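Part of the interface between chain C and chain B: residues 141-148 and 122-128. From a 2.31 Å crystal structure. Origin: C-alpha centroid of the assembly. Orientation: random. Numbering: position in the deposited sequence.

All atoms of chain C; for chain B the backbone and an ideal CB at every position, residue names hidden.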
# COMPACT_ATOMS: atom_id res chain seq x y z
N VAL C 141 -3.95 -8.99 1.48
CA VAL C 141 -2.79 -9.88 1.64
C VAL C 141 -2.46 -10.06 3.12
O VAL C 141 -2.36 -11.18 3.62
CB VAL C 141 -1.58 -9.34 0.85
CG1 VAL C 141 -0.35 -10.19 1.09
CG2 VAL C 141 -1.90 -9.24 -0.67
N TRP C 142 -2.31 -8.94 3.83
CA TRP C 142 -2.12 -8.98 5.28
C TRP C 142 -3.16 -9.86 5.97
O TRP C 142 -2.83 -10.72 6.79
CB TRP C 142 -2.17 -7.56 5.82
CG TRP C 142 -2.38 -7.42 7.30
CD1 TRP C 142 -3.38 -6.73 7.93
CD2 TRP C 142 -1.55 -7.96 8.34
NE1 TRP C 142 -3.23 -6.82 9.29
CE2 TRP C 142 -2.12 -7.57 9.58
CE3 TRP C 142 -0.39 -8.74 8.36
CZ2 TRP C 142 -1.57 -7.92 10.81
CZ3 TRP C 142 0.16 -9.10 9.58
CH2 TRP C 142 -0.43 -8.69 10.79
N LEU C 143 -4.44 -9.66 5.66
CA LEU C 143 -5.48 -10.37 6.40
C LEU C 143 -5.51 -11.85 6.04
O LEU C 143 -5.75 -12.70 6.91
CB LEU C 143 -6.84 -9.72 6.13
CG LEU C 143 -7.03 -8.29 6.64
CD1 LEU C 143 -8.46 -7.84 6.34
CD2 LEU C 143 -6.72 -8.18 8.14
N THR C 144 -5.32 -12.19 4.77
CA THR C 144 -5.53 -13.58 4.39
C THR C 144 -4.25 -14.41 4.42
O THR C 144 -4.34 -15.64 4.39
CB THR C 144 -6.18 -13.67 3.00
OG1 THR C 144 -5.29 -13.15 2.01
CG2 THR C 144 -7.48 -12.89 2.99
N GLN C 145 -3.08 -13.77 4.50
CA GLN C 145 -1.81 -14.50 4.41
C GLN C 145 -0.74 -14.05 5.40
O GLN C 145 0.27 -14.74 5.52
CB GLN C 145 -1.23 -14.38 3.00
CG GLN C 145 -2.12 -14.89 1.86
CD GLN C 145 -1.55 -14.46 0.51
OE1 GLN C 145 -0.36 -14.65 0.24
NE2 GLN C 145 -2.37 -13.81 -0.32
N GLY C 146 -0.89 -12.92 6.07
CA GLY C 146 0.01 -12.57 7.15
C GLY C 146 1.13 -11.63 6.74
O GLY C 146 1.24 -11.19 5.59
N GLY C 147 1.99 -11.36 7.72
CA GLY C 147 2.92 -10.25 7.59
C GLY C 147 4.02 -10.50 6.59
O GLY C 147 4.41 -9.59 5.84
N ALA C 148 4.60 -11.70 6.59
CA ALA C 148 5.69 -11.97 5.66
C ALA C 148 5.21 -11.82 4.22
O ALA C 148 5.85 -11.14 3.40
CB ALA C 148 6.27 -13.38 5.91
N UNK B 122 -15.73 -13.91 9.94
CA UNK B 122 -14.36 -14.45 10.15
C UNK B 122 -13.40 -14.14 9.01
O UNK B 122 -13.01 -14.99 8.22
CB UNK B 122 -14.42 -15.97 10.34
N UNK B 123 -12.96 -12.89 8.91
CA UNK B 123 -12.09 -12.47 7.80
C UNK B 123 -10.75 -13.20 7.80
O UNK B 123 -10.05 -13.21 6.78
CB UNK B 123 -11.85 -10.96 7.87
N UNK B 124 -10.37 -13.83 8.92
CA UNK B 124 -9.11 -14.57 9.03
C UNK B 124 -9.22 -16.03 8.62
O UNK B 124 -8.20 -16.74 8.66
CB UNK B 124 -8.59 -14.49 10.47
N UNK B 125 -10.40 -16.52 8.22
CA UNK B 125 -10.58 -17.96 8.10
C UNK B 125 -9.68 -18.61 7.05
O UNK B 125 -9.44 -19.81 7.14
CB UNK B 125 -12.04 -18.26 7.77
N UNK B 126 -9.20 -17.86 6.05
CA UNK B 126 -8.19 -18.41 5.13
C UNK B 126 -6.85 -18.52 5.83
O UNK B 126 -6.14 -19.51 5.67
CB UNK B 126 -8.06 -17.54 3.88
N UNK B 127 -6.46 -17.48 6.57
CA UNK B 127 -5.21 -17.51 7.32
C UNK B 127 -5.27 -18.59 8.40
O UNK B 127 -4.36 -19.42 8.51
CB UNK B 127 -4.92 -16.14 7.94
N UNK B 128 -6.34 -18.60 9.19
CA UNK B 128 -6.48 -19.49 10.34
C UNK B 128 -7.86 -20.13 10.30
O UNK B 128 -8.84 -19.50 10.74
CB UNK B 128 -6.27 -18.74 11.65

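Chain C presents the last turn of a helix, with the carbonyls of W142(C), L143(C) and T144(C) turned toward the chain B segment, and beyond them G146(C) and G147(C), with the indole of W142(C) nearby.

Position 122 lies far from chain C, with no atom of that stretch within 5.5 Å of its ideal CB, so the interface sets little preference. Its phi of -78° is compatible with proline, and the residue is P122(B), whose carbonyl O accepts a hydrogen bond from the backbone N of position 125 (3.0 Å) and closes a type I turn.

At position 123 the CA-to-CB bond runs sideways, and the ideal CB stands 4.9 Å from CD1 of L143(C). The neighbouring surface is aliphatic and offers no polar partner, which suits leucine, isoleucine, valine or methionine. The residue is I123(B), with chi1 in the p well; its CD1 reaches CD1 of L143(C) at 3.9 Å.

Position 124 directs its CB away from chain C, so a short side chain would contribute little, whereas a long apolar or aromatic one could turn back to the leucine. F124(B) does so: CE1 packs 3.8 Å from CD2 of L143(C), and CD1 comes within 3.5 Å of the L143(C) O, which sits at the ring edge.

Position 125 points away and meets nothing; many small or polar residues would serve. S125(B) uses its OG to hydrogen-bond the O of P122(B) (3.1 Å), reinforcing the turn.

Position 126 points toward chain C, its ideal CB 4.2 Å from the O of T144(C). A small residue such as alanine, serine or threonine fits. S126(B) makes only a loose approach, its CB 4.4 Å from CB of T144(C).

At position 127 the CB points toward chain C, 3.7 Å from the O of L143(C) and 3.6 Å from the O of T144(C), and the way ahead leads past G146(C) to the indole face. Carbonyl oxygens and an aromatic face favour a long cationic chain, lysine or arginine. R127(B) extends with chi1 to chi3 all t and sets its guanidinium over the W142(C) six-membered ring, CZ 4.6 Å from the centroid, a cation-pi contact. NH1 lies 3.2 Å from the W142(C) O, but the angle is too poor for a hydrogen bond. CA of G146(C) covers one guanidinium face, 3.4 Å from NE; the absent side chain permits this closeness.

Position 128 has its CB beyond reach of chain C, leaving the choice open. The nearest approach of the W128(B) side chain is CZ3 to the O of L143(C), 6.1 Å, too far for contact.

Chain B 122-128: PIFSSRW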
# COMPACT_ATOMS: atom_id res chain seq x y z
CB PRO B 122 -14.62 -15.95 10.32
CG PRO B 122 -15.81 -16.20 9.42
CD PRO B 122 -16.69 -14.96 9.55
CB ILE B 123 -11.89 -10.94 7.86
CG1 ILE B 123 -11.42 -10.52 9.25
CG2 ILE B 123 -13.19 -10.22 7.58
CD1 ILE B 123 -10.59 -9.24 9.25
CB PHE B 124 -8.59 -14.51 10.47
CG PHE B 124 -8.12 -13.15 10.87
CD1 PHE B 124 -7.22 -12.47 10.07
CD2 PHE B 124 -8.59 -12.55 12.02
CE1 PHE B 124 -6.78 -11.22 10.43
CE2 PHE B 124 -8.16 -11.29 12.38
CZ PHE B 124 -7.26 -10.62 11.58
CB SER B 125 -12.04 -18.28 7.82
OG SER B 125 -12.46 -17.62 6.66
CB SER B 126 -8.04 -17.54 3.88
OG SER B 126 -9.25 -17.34 3.20
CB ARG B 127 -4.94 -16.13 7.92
CG ARG B 127 -3.48 -15.79 8.20
CD ARG B 127 -3.37 -14.30 8.52
NE ARG B 127 -2.21 -13.95 9.35
CZ ARG B 127 -2.05 -12.76 9.93
NH1 ARG B 127 -2.98 -11.79 9.76
NH2 ARG B 127 -0.98 -12.52 10.69
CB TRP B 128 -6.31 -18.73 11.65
CG TRP B 128 -5.06 -17.92 11.72
CD1 TRP B 128 -3.79 -18.35 11.46
CD2 TRP B 128 -4.95 -16.55 12.12
NE1 TRP B 128 -2.89 -17.31 11.65
CE2 TRP B 128 -3.58 -16.20 12.05
CE3 TRP B 128 -5.87 -15.58 12.52
CZ2 TRP B 128 -3.12 -14.92 12.37
CZ3 TRP B 128 -5.40 -14.30 12.83
CH2 TRP B 128 -4.04 -13.99 12.75
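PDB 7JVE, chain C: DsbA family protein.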